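PDB 6GNF: glycogen synthase from Cyanobacterium sp. CLg1, which is a GT-B-type glycosyltransferase of the starch and glycogen synthase family, with adenosine-5'-diphosphate and a glycan bound in its pockets. Local coordinates for residues Gly162-Phe167 against Phe191-Thr196; Pro351-Ile356 against Leu378-Val383. All coordinates share one frame; numbering follows the deposited sequence.

Contact 1: Gly162-Phe167 against Phe191-Thr196; sequences GENTIF and FVNAKT. With SO4 (sulfate ion), chain H.
Phe167 and Lys195 meet where two parallel strands of a beta-alpha-beta unit (strand 166-170, helix 177-186, strand 195-200) come together in the sheet of the starch synthase catalytic domain. Lys195 is held by both backbone groups: its N donates to Thr165 O at 3.0 Å, and its O receives Phe167 N at 2.8 Å. These two bonds straddle Ile166, as parallel pairing requires.

Ahead of the strands, Glu163 serves the type I turn Phe191-Ala194. Its carboxylate OE1 accepts Phe191 N at 2.8 Å, N-H...O 159°, on the anti side and somewhat out of the carboxylate plane. The same OE1 takes a water that in turn accepts Val192 N at 2.9 Å. A second water donates to Glu163 O and accepts Asn193 N at 2.6 Å. Three consecutive amides are thus satisfied by Glu163, one directly and two through water, while Ala194 N closes the turn on Phe191 O, which also accepts a bond from Gln186.

With CG beside its own backbone N (chi1 -77°), the Phe191 ring lies back against Gly162 and Glu163. Phe167 points an edge at its face in a T-shaped pair, CZ to CZ 3.8 Å with the planes at 82°, and Glu163 O sits at the Phe191 ring edge. Thr165 CG2 covers one face of the Phe167 ring; from helix 146-149, Pro147 packs on Phe167 and Leu148 on Phe191.

On the exposed side, Asn164 ND2 donates to O1 of a sulfate, probably from the crystallisation liquor, which Asn23 also binds. The Thr165 hydroxyl is tied down locally: OG1 donates to Gly162 O at 2.7 Å, approaching from above the carbonyl plane.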
ATOM      1  N   GLY A 162     -10.802  -7.382 -25.024  1.00 49.34           N
ATOM      2  CA  GLY A 162     -10.362  -8.482 -25.883  1.00 49.37           C
ATOM      3  C   GLY A 162      -9.265  -9.342 -25.284  1.00 49.62           C
ATOM      4  O   GLY A 162      -8.873  -9.170 -24.132  1.00 48.08           O
ATOM      5  N   GLU A 163      -8.733 -10.251 -26.092  1.00 52.56           N
ATOM      6  CA  GLU A 163      -7.836 -11.293 -25.600  1.00 52.38           C
ATOM      7  C   GLU A 163      -6.369 -10.897 -25.525  1.00 52.33           C
ATOM      8  O   GLU A 163      -5.600 -11.594 -24.881  1.00 53.58           O
ATOM      9  CB  GLU A 163      -8.003 -12.562 -26.436  1.00 53.16           C
ATOM     10  CG  GLU A 163      -9.401 -13.147 -26.315  1.00 54.48           C
ATOM     11  CD  GLU A 163      -9.561 -14.492 -27.021  1.00 55.67           C
ATOM     12  OE1 GLU A 163      -8.774 -15.431 -26.774  1.00 53.94           O
ATOM     13  OE2 GLU A 163     -10.474 -14.606 -27.864  1.00 58.69           O
ATOM     14  N   ASN A 164      -5.977  -9.806 -26.178  1.00 53.31           N
ATOM     15  CA  ASN A 164      -4.584  -9.359 -26.126  1.00 55.61           C
ATOM     16  C   ASN A 164      -4.366  -8.426 -24.964  1.00 54.42           C
ATOM     17  O   ASN A 164      -4.055  -7.242 -25.148  1.00 52.10           O
ATOM     18  CB  ASN A 164      -4.171  -8.701 -27.431  1.00 60.08           C
ATOM     19  CG  ASN A 164      -4.151  -9.692 -28.576  1.00 63.64           C
ATOM     20  OD1 ASN A 164      -3.651 -10.807 -28.439  1.00 70.04           O
ATOM     21  ND2 ASN A 164      -4.743  -9.312 -29.688  1.00 65.70           N
ATOM     22  N   THR A 165      -4.496  -8.994 -23.769  1.00 52.12           N
ATOM     23  CA  THR A 165      -4.580  -8.234 -22.545  1.00 51.91           C
ATOM     24  C   THR A 165      -3.452  -8.604 -21.597  1.00 50.11           C
ATOM     25  O   THR A 165      -3.067  -9.760 -21.524  1.00 52.35           O
ATOM     26  CB  THR A 165      -5.938  -8.500 -21.874  1.00 52.45           C
ATOM     27  OG1 THR A 165      -6.961  -7.956 -22.719  1.00 53.67           O
ATOM     28  CG2 THR A 165      -6.007  -7.867 -20.486  1.00 51.99           C
ATOM     29  N   ILE A 166      -2.923  -7.600 -20.902  1.00 49.26           N
ATOM     30  CA  ILE A 166      -1.982  -7.796 -19.813  1.00 48.48           C
ATOM     31  C   ILE A 166      -2.749  -7.627 -18.506  1.00 47.00           C
ATOM     32  O   ILE A 166      -3.247  -6.542 -18.211  1.00 45.80           O
ATOM     33  CB  ILE A 166      -0.837  -6.766 -19.870  1.00 49.97           C
ATOM     34  CG1 ILE A 166      -0.025  -6.947 -21.154  1.00 51.84           C
ATOM     35  CG2 ILE A 166       0.086  -6.903 -18.663  1.00 51.29           C
ATOM     36  CD1 ILE A 166       0.935  -5.817 -21.436  1.00 53.88           C
ATOM     37  N   PHE A 167      -2.823  -8.694 -17.716  1.00 45.40           N
ATOM     38  CA  PHE A 167      -3.423  -8.632 -16.393  1.00 44.17           C
ATOM     39  C   PHE A 167      -2.362  -8.241 -15.364  1.00 44.74           C
ATOM     40  O   PHE A 167      -1.377  -8.951 -15.193  1.00 46.49           O
ATOM     41  CB  PHE A 167      -4.015  -9.990 -16.005  1.00 43.01           C
ATOM     42  CG  PHE A 167      -5.237 -10.375 -16.794  1.00 42.49           C
ATOM     43  CD1 PHE A 167      -6.493  -9.916 -16.423  1.00 42.51           C
ATOM     44  CD2 PHE A 167      -5.135 -11.206 -17.901  1.00 42.03           C
ATOM     45  CE1 PHE A 167      -7.618 -10.269 -17.145  1.00 43.48           C
ATOM     46  CE2 PHE A 167      -6.253 -11.562 -18.624  1.00 42.31           C
ATOM     47  CZ  PHE A 167      -7.498 -11.097 -18.243  1.00 43.59           C
ATOM     48  N   PHE A 191      -7.437 -16.405 -24.528  1.00 50.13           N
ATOM     49  CA  PHE A 191      -6.368 -15.606 -23.923  1.00 48.18           C
ATOM     50  C   PHE A 191      -4.992 -16.192 -24.206  1.00 49.98           C
ATOM     51  O   PHE A 191      -4.081 -16.070 -23.386  1.00 47.93           O
ATOM     52  CB  PHE A 191      -6.534 -15.490 -22.392  1.00 44.78           C
ATOM     53  CG  PHE A 191      -7.593 -14.517 -21.946  1.00 43.30           C
ATOM     54  CD1 PHE A 191      -7.603 -13.210 -22.400  1.00 43.53           C
ATOM     55  CD2 PHE A 191      -8.553 -14.903 -21.020  1.00 42.48           C
ATOM     56  CE1 PHE A 191      -8.570 -12.316 -21.964  1.00 43.43           C
ATOM     57  CE2 PHE A 191      -9.516 -14.011 -20.581  1.00 40.24           C
ATOM     58  CZ  PHE A 191      -9.525 -12.717 -21.052  1.00 40.83           C
ATOM     59  N   VAL A 192      -4.832 -16.832 -25.356  1.00 52.68           N
ATOM     60  CA  VAL A 192      -3.600 -17.562 -25.629  1.00 55.62           C
ATOM     61  C   VAL A 192      -2.379 -16.641 -25.601  1.00 54.73           C
ATOM     62  O   VAL A 192      -1.288 -17.093 -25.282  1.00 56.65           O
ATOM     63  CB  VAL A 192      -3.685 -18.348 -26.961  1.00 60.71           C
ATOM     64  CG1 VAL A 192      -3.726 -17.404 -28.151  1.00 64.58           C
ATOM     65  CG2 VAL A 192      -2.515 -19.313 -27.092  1.00 62.24           C
ATOM     66  N   ASN A 193      -2.569 -15.369 -25.953  1.00 55.42           N
ATOM     67  CA  ASN A 193      -1.494 -14.369 -25.943  1.00 55.34           C
ATOM     68  C   ASN A 193      -1.559 -13.375 -24.791  1.00 54.01           C
ATOM     69  O   ASN A 193      -0.728 -12.478 -24.718  1.00 52.63           O
ATOM     70  CB  ASN A 193      -1.483 -13.589 -27.256  1.00 57.63           C
ATOM     71  CG  ASN A 193      -1.188 -14.472 -28.444  1.00 59.11           C
ATOM     72  OD1 ASN A 193      -1.975 -14.559 -29.378  1.00 61.19           O
ATOM     73  ND2 ASN A 193      -0.052 -15.150 -28.403  1.00 60.46           N
ATOM     74  N   ALA A 194      -2.511 -13.544 -23.881  1.00 51.11           N
ATOM     75  CA  ALA A 194      -2.585 -12.690 -22.712  1.00 50.74           C
ATOM     76  C   ALA A 194      -1.364 -12.903 -21.828  1.00 50.17           C
ATOM     77  O   ALA A 194      -0.782 -13.981 -21.818  1.00 52.39           O
ATOM     78  CB  ALA A 194      -3.853 -12.972 -21.930  1.00 48.97           C
ATOM     79  N   LYS A 195      -0.981 -11.860 -21.098  1.00 52.05           N
ATOM     80  CA  LYS A 195       0.159 -11.910 -20.182  1.00 51.32           C
ATOM     81  C   LYS A 195      -0.279 -11.541 -18.771  1.00 49.26           C
ATOM     82  O   LYS A 195      -1.262 -10.809 -18.590  1.00 46.43           O
ATOM     83  CB  LYS A 195       1.251 -10.949 -20.642  1.00 53.06           C
ATOM     84  CG  LYS A 195       1.753 -11.197 -22.053  1.00 55.51           C
ATOM     85  CD  LYS A 195       2.492 -12.522 -22.171  1.00 57.47           C
ATOM     86  CE  LYS A 195       2.751 -12.873 -23.626  1.00 60.64           C
ATOM     87  NZ  LYS A 195       3.658 -14.042 -23.737  1.00 63.16           N
ATOM     88  N   THR A 196       0.441 -12.051 -17.775  1.00 47.69           N
ATOM     89  CA  THR A 196       0.177 -11.670 -16.398  1.00 48.26           C
ATOM     90  C   THR A 196       1.418 -11.070 -15.769  1.00 51.00           C
ATOM     91  O   THR A 196       2.534 -11.559 -15.971  1.00 54.64           O
ATOM     92  CB  THR A 196      -0.270 -12.858 -15.534  1.00 46.30           C
ATOM     93  OG1 THR A 196       0.745 -13.855 -15.546  1.00 46.23           O
ATOM     94  CG2 THR A 196      -1.536 -13.453 -16.075  1.00 46.54           C
TER
HETATM   95  S   SO4 H 604      -6.078  -5.624 -30.013  1.00117.82           S
HETATM   96  O1  SO4 H 604      -6.531  -6.924 -29.473  1.00117.48           O
HETATM   97  O2  SO4 H 604      -4.607  -5.670 -30.207  1.00112.57           O
HETATM   98  O3  SO4 H 604      -6.419  -4.527 -29.075  1.00110.47           O
HETATM   99  O4  SO4 H 604      -6.772  -5.394 -31.304  1.00122.28           O
HETATM  100  O   HOH W   1      -4.738 -14.004 -26.532  1.00 58.01           O
HETATM  101  O   HOH W   2      -6.581 -16.441 -27.595  1.00 58.62           O

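Contact 2: Pro351-Ile356 against Leu378-Val383. With ADP (adenosine-5'-diphosphate), chain F.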
ATOM      1  N   PRO A 351      11.221  23.234  15.867  1.00 88.74           N
ATOM      2  CA  PRO A 351      11.101  22.244  14.792  1.00 85.94           C
ATOM      3  C   PRO A 351      10.036  21.201  15.107  1.00 83.24           C
ATOM      4  O   PRO A 351      10.005  20.676  16.219  1.00 83.06           O
ATOM      5  CB  PRO A 351      12.493  21.604  14.737  1.00 86.73           C
ATOM      6  CG  PRO A 351      13.072  21.819  16.090  1.00 88.96           C
ATOM      7  CD  PRO A 351      12.503  23.115  16.587  1.00 90.07           C
ATOM      8  N   LEU A 352       9.181  20.908  14.130  1.00 80.51           N
ATOM      9  CA  LEU A 352       8.058  20.000  14.333  1.00 78.59           C
ATOM     10  C   LEU A 352       8.179  18.763  13.453  1.00 74.95           C
ATOM     11  O   LEU A 352       8.395  18.872  12.251  1.00 74.21           O
ATOM     12  CB  LEU A 352       6.741  20.721  14.045  1.00 79.22           C
ATOM     13  CG  LEU A 352       5.470  20.010  14.530  1.00 79.17           C
ATOM     14  CD1 LEU A 352       4.409  21.016  14.933  1.00 81.40           C
ATOM     15  CD2 LEU A 352       4.902  19.064  13.487  1.00 77.42           C
ATOM     16  N   PHE A 353       8.030  17.593  14.076  1.00 72.94           N
ATOM     17  CA  PHE A 353       8.035  16.298  13.390  1.00 70.69           C
ATOM     18  C   PHE A 353       6.618  15.738  13.314  1.00 68.99           C
ATOM     19  O   PHE A 353       5.885  15.760  14.298  1.00 69.84           O
ATOM     20  CB  PHE A 353       8.902  15.296  14.153  1.00 71.14           C
ATOM     21  CG  PHE A 353      10.370  15.603  14.115  1.00 72.62           C
ATOM     22  CD1 PHE A 353      10.931  16.478  15.027  1.00 74.63           C
ATOM     23  CD2 PHE A 353      11.195  14.995  13.178  1.00 71.78           C
ATOM     24  CE1 PHE A 353      12.289  16.755  15.000  1.00 76.73           C
ATOM     25  CE2 PHE A 353      12.553  15.268  13.141  1.00 73.76           C
ATOM     26  CZ  PHE A 353      13.103  16.148  14.054  1.00 75.79           C
ATOM     27  N   GLY A 354       6.237  15.228  12.148  1.00 66.82           N
ATOM     28  CA  GLY A 354       4.905  14.662  11.948  1.00 65.59           C
ATOM     29  C   GLY A 354       4.944  13.213  11.491  1.00 64.83           C
ATOM     30  O   GLY A 354       5.711  12.856  10.596  1.00 64.38           O
ATOM     31  N   PHE A 355       4.109  12.377  12.107  1.00 65.44           N
ATOM     32  CA  PHE A 355       3.949  10.984  11.695  1.00 65.01           C
ATOM     33  C   PHE A 355       2.505  10.730  11.289  1.00 63.53           C
ATOM     34  O   PHE A 355       1.572  11.139  11.977  1.00 66.76           O
ATOM     35  CB  PHE A 355       4.344  10.032  12.829  1.00 65.98           C
ATOM     36  CG  PHE A 355       3.983   8.593  12.565  1.00 65.35           C
ATOM     37  CD1 PHE A 355       2.713   8.114  12.859  1.00 64.48           C
ATOM     38  CD2 PHE A 355       4.914   7.715  12.022  1.00 65.50           C
ATOM     39  CE1 PHE A 355       2.375   6.792  12.611  1.00 64.70           C
ATOM     40  CE2 PHE A 355       4.586   6.393  11.783  1.00 64.18           C
ATOM     41  CZ  PHE A 355       3.312   5.932  12.076  1.00 63.63           C
ATOM     42  N   ILE A 356       2.321  10.066  10.160  1.00 62.60           N
ATOM     43  CA  ILE A 356       1.002   9.634   9.733  1.00 61.96           C
ATOM     44  C   ILE A 356       1.120   8.197   9.266  1.00 60.92           C
ATOM     45  O   ILE A 356       1.861   7.917   8.334  1.00 61.07           O
ATOM     46  CB  ILE A 356       0.457  10.481   8.569  1.00 63.07           C
ATOM     47  CG1 ILE A 356       0.578  11.976   8.875  1.00 64.54           C
ATOM     48  CG2 ILE A 356      -0.996  10.120   8.296  1.00 63.43           C
ATOM     49  CD1 ILE A 356       0.344  12.861   7.670  1.00 64.29           C
ATOM     50  N   LEU A 378      15.523  17.119  22.875  1.00103.91           N
ATOM     51  CA  LEU A 378      15.750  17.633  21.521  1.00100.59           C
ATOM     52  C   LEU A 378      15.128  19.002  21.238  1.00100.17           C
ATOM     53  O   LEU A 378      15.445  19.611  20.216  1.00 98.32           O
ATOM     54  CB  LEU A 378      15.231  16.637  20.487  1.00 98.39           C
ATOM     55  CG  LEU A 378      15.748  15.200  20.572  1.00 98.20           C
ATOM     56  CD1 LEU A 378      15.256  14.419  19.365  1.00 94.99           C
ATOM     57  CD2 LEU A 378      17.266  15.152  20.656  1.00 98.92           C
ATOM     58  N   ASN A 379      14.240  19.470  22.116  1.00100.68           N
ATOM     59  CA  ASN A 379      13.542  20.754  21.937  1.00 99.15           C
ATOM     60  C   ASN A 379      12.781  20.822  20.622  1.00 93.11           C
ATOM     61  O   ASN A 379      12.989  21.720  19.805  1.00 91.04           O
ATOM     62  CB  ASN A 379      14.509  21.937  22.034  1.00102.33           C
ATOM     63  CG  ASN A 379      15.134  22.067  23.400  1.00106.88           C
ATOM     64  OD1 ASN A 379      16.355  22.028  23.546  1.00109.04           O
ATOM     65  ND2 ASN A 379      14.297  22.236  24.417  1.00109.07           N
ATOM     66  N   CYS A 380      11.906  19.849  20.421  1.00 89.07           N
ATOM     67  CA  CYS A 380      11.098  19.767  19.210  1.00 86.75           C
ATOM     68  C   CYS A 380       9.660  19.427  19.562  1.00 84.78           C
ATOM     69  O   CYS A 380       9.343  19.164  20.720  1.00 86.53           O
ATOM     70  CB  CYS A 380      11.663  18.698  18.274  1.00 86.07           C
ATOM     71  SG  CYS A 380      11.628  17.023  18.954  1.00 86.65           S
ATOM     72  N   GLN A 381       8.794  19.455  18.557  1.00 81.80           N
ATOM     73  CA  GLN A 381       7.414  19.031  18.722  1.00 80.55           C
ATOM     74  C   GLN A 381       7.161  17.796  17.870  1.00 77.78           C
ATOM     75  O   GLN A 381       7.811  17.604  16.845  1.00 75.55           O
ATOM     76  CB  GLN A 381       6.458  20.167  18.357  1.00 80.72           C
ATOM     77  CG  GLN A 381       6.426  21.264  19.411  1.00 83.36           C
ATOM     78  CD  GLN A 381       5.553  22.443  19.029  1.00 83.90           C
ATOM     79  OE1 GLN A 381       4.928  22.446  17.970  1.00 83.24           O
ATOM     80  NE2 GLN A 381       5.514  23.456  19.890  1.00 86.85           N
ATOM     81  N   VAL A 382       6.241  16.947  18.322  1.00 77.26           N
ATOM     82  CA  VAL A 382       5.898  15.720  17.607  1.00 76.15           C
ATOM     83  C   VAL A 382       4.389  15.564  17.528  1.00 75.65           C
ATOM     84  O   VAL A 382       3.690  15.658  18.533  1.00 78.33           O
ATOM     85  CB  VAL A 382       6.472  14.459  18.294  1.00 76.71           C
ATOM     86  CG1 VAL A 382       6.114  13.211  17.499  1.00 75.22           C
ATOM     87  CG2 VAL A 382       7.981  14.575  18.455  1.00 78.59           C
ATOM     88  N   VAL A 383       3.895  15.314  16.325  1.00 74.24           N
ATOM     89  CA  VAL A 383       2.482  15.048  16.111  1.00 73.79           C
ATOM     90  C   VAL A 383       2.358  13.674  15.476  1.00 71.49           C
ATOM     91  O   VAL A 383       3.084  13.364  14.533  1.00 69.25           O
ATOM     92  CB  VAL A 383       1.844  16.116  15.209  1.00 73.56           C
ATOM     93  CG1 VAL A 383       0.379  15.801  14.965  1.00 72.97           C
ATOM     94  CG2 VAL A 383       1.994  17.490  15.848  1.00 76.71           C
TER
HETATM   95  PB  ADP F 601       0.882   1.827   3.758  1.00 64.14           P
HETATM   96  O1B ADP F 601       1.991   0.857   4.072  1.00 64.43           O
HETATM   97  O2B ADP F 601       0.361   1.707   2.352  1.00 64.53           O
HETATM   98  O3B ADP F 601      -0.167   1.909   4.834  1.00 60.91           O
HETATM   99  PA  ADP F 601       1.873   4.258   2.566  1.00 84.47           P
HETATM  100  O1A ADP F 601       2.310   3.515   1.310  1.00 69.12           O
HETATM  101  O2A ADP F 601       2.690   5.423   3.107  1.00 82.66           O
HETATM  102  O3A ADP F 601       1.656   3.243   3.811  1.00 74.64           O
HETATM  103  O5' ADP F 601       0.361   4.788   2.345  1.00 84.56           O
HETATM  104  C5' ADP F 601      -0.496   5.092   3.451  1.00 81.96           C
HETATM  105  C4' ADP F 601      -1.403   6.244   3.034  1.00 81.16           C
HETATM  106  O4' ADP F 601      -2.490   6.431   3.942  1.00 75.86           O
HETATM  107  C3' ADP F 601      -0.631   7.546   3.013  1.00 81.16           C
HETATM  108  O3' ADP F 601      -1.011   8.258   1.830  1.00 85.18           O
HETATM  109  C2' ADP F 601      -1.045   8.259   4.280  1.00 76.78           C
HETATM  110  O2' ADP F 601      -1.070   9.661   4.032  1.00 80.62           O
HETATM  111  C1' ADP F 601      -2.426   7.705   4.586  1.00 75.05           C
HETATM  112  N9  ADP F 601      -2.756   7.494   6.022  1.00 73.68           N
HETATM  113  C8  ADP F 601      -2.281   6.520   6.827  1.00 74.67           C
HETATM  114  N7  ADP F 601      -2.823   6.602   8.073  1.00 71.25           N
HETATM  115  C5  ADP F 601      -3.677   7.640   8.071  1.00 70.72           C
HETATM  116  C6  ADP F 601      -4.582   8.290   9.041  1.00 69.42           C
HETATM  117  N6  ADP F 601      -4.691   7.838  10.305  1.00 72.60           N
HETATM  118  N1  ADP F 601      -5.297   9.358   8.629  1.00 70.28           N
HETATM  119  C2  ADP F 601      -5.212   9.841   7.379  1.00 70.62           C
HETATM  120  N3  ADP F 601      -4.409   9.294   6.447  1.00 72.08           N
HETATM  121  C4  ADP F 601      -3.636   8.216   6.718  1.00 71.99           C
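Phe353 presents the edge of its ring to Cys380, with CE1 3.9 Å from Cys380 CB. The sulfur stands obliquely beside the same ring, SG 5.0 Å from the centroid and 64° off the normal. Cys380 SG is placed between its backbone N and carbonyl carbon (chi1 63°), which sets it close to both CD1 and CE1 of Phe353.

The backbones of the two segments form a parallel ladder belonging to the Rossmann-like sheet of the C-terminal GT-B domain. Pro351 O accepts Gln381 N, Phe353 N donates to Gln381 O at 2.8 Å in a nearly straight bond (176°), Phe353 O accepts Val383 N, and Phe355 N reaches Val383 O at 2.8 Å.

On the sheet face opposite Phe353 and Val382, Leu352 spreads its two methyls over Gln381 and Val383. Its CD1 lies 3.4 Å from Gln381 OE1, and its CD2 is 4.1 Å from Val383 CG2. The buried amide of Gln381 is satisfied elsewhere: OE1 accepts Gln339 NE2, and NE2 donates to Thr345 O.

The C-terminal end of strand 352-356, beyond the pairing, reaches the ligand pocket, where Ile356 CG2 lies 3.6 Å from C4 of adenosine-5'-diphosphate. Strand 426-429 flanks strand 352-356 on the side away from strand 381-385, with Tyr426 stacked on Phe353. Helix 485-503 packs on Pro351 and Phe353, helix 365-370 on Phe355 and Val382, and helix 414-423 on Ile356 and Val383.

Overall arrangement
Contacts 1 and 2 are both pairings of adjacent parallel strands, but they belong to separate sheets, one in each half of the GT-B fold. They follow one another along the chain and lie on opposite sides of its centre, 49 Å apart between centres and about 29 Å between nearest atoms, without touching. Of the two, only the segment 351-356 of contact 2 reaches the adenosine-5'-diphosphate, through Ile356 at the end of its strand; the side chain of Phe355 is about 11 Å from the AC1 unit (an aminocyclitol-containing sugar) of the bound glycan. The group bound at contact 1 itself is a sulfate.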